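Local coordinates for A-type ATP synthase subunit F (Archaeoglobus fulgidus, PDB 2I4R), which is predicted to be a component of the A-type ATP synthase, which makes ATP from ADP using a proton gradient across the membrane, at residues A13-P18 against G55-K60. Sequence-based numbering, arbitrary orientation.
Sequences AVVGDP and GVVIMK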
loop_
_atom_site.group_PDB
_atom_site.type_symbol
_atom_site.label_atom_id
_atom_site.label_comp_id
_atom_site.label_asym_id
_atom_site.label_seq_id
_atom_site.Cartn_x
_atom_site.Cartn_y
_atom_site.Cartn_z
ATOM N N ALA B 13 6.568 9.159 3.100
ATOM C CA ALA B 13 7.167 8.736 4.352
ATOM C C ALA B 13 6.915 7.252 4.488
ATOM O O ALA B 13 5.934 6.731 3.946
ATOM C CB ALA B 13 6.550 9.491 5.523
ATOM N N VAL B 14 7.813 6.573 5.187
ATOM C CA VAL B 14 7.678 5.142 5.416
ATOM C C VAL B 14 7.784 4.926 6.909
ATOM O O VAL B 14 8.571 5.610 7.583
ATOM C CB VAL B 14 8.788 4.364 4.733
ATOM C CG1 VAL B 14 8.516 2.885 4.839
ATOM C CG2 VAL B 14 8.892 4.810 3.291
ATOM N N VAL B 15 6.991 3.989 7.425
ATOM C CA VAL B 15 6.980 3.692 8.859
ATOM C C VAL B 15 7.101 2.191 9.079
ATOM O O VAL B 15 6.272 1.425 8.593
ATOM C CB VAL B 15 5.657 4.169 9.533
ATOM C CG1 VAL B 15 5.826 4.178 11.034
ATOM C CG2 VAL B 15 5.251 5.549 9.019
ATOM N N GLY B 16 8.124 1.765 9.808
ATOM C CA GLY B 16 8.283 0.345 10.054
ATOM C C GLY B 16 9.584 -0.024 10.731
ATOM O O GLY B 16 10.437 0.835 10.968
ATOM N N ASP B 17 9.732 -1.310 11.047
ATOM C CA ASP B 17 10.938 -1.820 11.701
ATOM C C ASP B 17 12.132 -1.635 10.778
ATOM O O ASP B 17 11.972 -1.547 9.563
ATOM C CB ASP B 17 10.780 -3.306 12.044
ATOM C CG ASP B 17 10.737 -4.194 10.805
ATOM O OD1 ASP B 17 9.767 -4.081 10.011
ATOM O OD2 ASP B 17 11.676 -5.006 10.628
ATOM N N PRO B 18 13.348 -1.592 11.341
ATOM C CA PRO B 18 14.582 -1.411 10.559
ATOM C C PRO B 18 14.745 -2.329 9.333
ATOM O O PRO B 18 15.314 -1.919 8.323
ATOM C CB PRO B 18 15.679 -1.611 11.605
ATOM C CG PRO B 18 15.024 -2.557 12.598
ATOM C CD PRO B 18 13.662 -1.940 12.737
ATOM N N GLY B 55 2.673 13.478 1.738
ATOM C CA GLY B 55 1.619 13.196 0.785
ATOM C C GLY B 55 1.226 11.734 0.813
ATOM O O GLY B 55 0.079 11.392 0.551
ATOM N N VAL B 56 2.176 10.869 1.138
ATOM C CA VAL B 56 1.916 9.440 1.184
ATOM C C VAL B 56 2.775 8.816 2.279
ATOM O O VAL B 56 3.878 9.292 2.560
ATOM C CB VAL B 56 2.286 8.752 -0.170
ATOM C CG1 VAL B 56 1.934 7.279 -0.128
ATOM C CG2 VAL B 56 1.580 9.434 -1.329
ATOM N N VAL B 57 2.269 7.758 2.906
ATOM C CA VAL B 57 3.031 7.059 3.929
ATOM C C VAL B 57 2.812 5.561 3.803
ATOM O O VAL B 57 1.685 5.082 3.840
ATOM C CB VAL B 57 2.665 7.561 5.367
ATOM C CG1 VAL B 57 1.204 7.901 5.437
ATOM C CG2 VAL B 57 3.030 6.504 6.425
ATOM N N ILE B 58 3.913 4.838 3.618
ATOM C CA ILE B 58 3.903 3.379 3.489
ATOM C C ILE B 58 3.909 2.751 4.880
ATOM O O ILE B 58 4.625 3.213 5.768
ATOM C CB ILE B 58 5.172 2.847 2.773
ATOM C CG1 ILE B 58 5.448 3.634 1.491
ATOM C CG2 ILE B 58 5.002 1.371 2.474
ATOM C CD1 ILE B 58 4.475 3.360 0.386
HETATM N N MSE B 59 3.139 1.688 5.069
HETATM C CA MSE B 59 3.101 1.027 6.365
HETATM C C MSE B 59 2.677 -0.424 6.292
HETATM O O MSE B 59 2.058 -0.860 5.325
HETATM C CB MSE B 59 2.122 1.727 7.293
HETATM C CG MSE B 59 2.673 2.848 8.133
HETATM SE SE MSE B 59 1.568 2.945 9.718
HETATM C CE MSE B 59 -0.158 3.269 8.884
ATOM N N LYS B 60 3.005 -1.167 7.342
ATOM C CA LYS B 60 2.621 -2.559 7.427
ATOM C C LYS B 60 1.118 -2.548 7.671
ATOM O O LYS B 60 0.610 -1.742 8.449
ATOM C CB LYS B 60 3.346 -3.232 8.589
ATOM C CG LYS B 60 4.833 -3.423 8.359
ATOM C CD LYS B 60 5.160 -4.874 7.992
ATOM C CE LYS B 60 5.801 -5.611 9.163
ATOM N NZ LYS B 60 7.094 -4.972 9.586
#
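Strands 11-16 and 54-60 are the inner pair of the parallel sheet 32-34, 11-16, 54-60, 82-86, in an alternating alpha/beta fold. Three backbone hydrogen bonds join residues 13-15 to 56-58, and Gly55 pairs further back with Met11. Ala13 N reaches Val56 O at 2.7 Å, almost straight at 168°. Ile58 N binds Ala13 O at 2.8 Å, and Val15 N binds Ile58 O at 3.0 Å.

On one face, Val14 and Ile58 lie side by side, Val14 CG1 3.9 Å from Ile58 CB. Phe20 of helix 18-26 packs against both. On the other face, the side chains of Val15 and Val57 cross obliquely and meet through their CG2 methyls, 3.5 Å apart. Val15 CB lies 3.6 Å from CG of selenomethionine Met59. Helix 38-50 covers this pair through Ala44 and Val45.

From Val15 on the strands draw apart, with no further backbone bond between the segments. Lys60 crosses Asp17 at about a right angle, and NZ forms a salt bridge with Asp17 OD1 at 2.8 Å. Asp17 is the N-cap of helix 18-26, with CG between backbone N and carbonyl carbon (chi1 68°) and OD2 weakly hydrogen-bonded to Asp19 N. Its carboxylate thus links helix to strand, and Lys60 probably stabilises its charge.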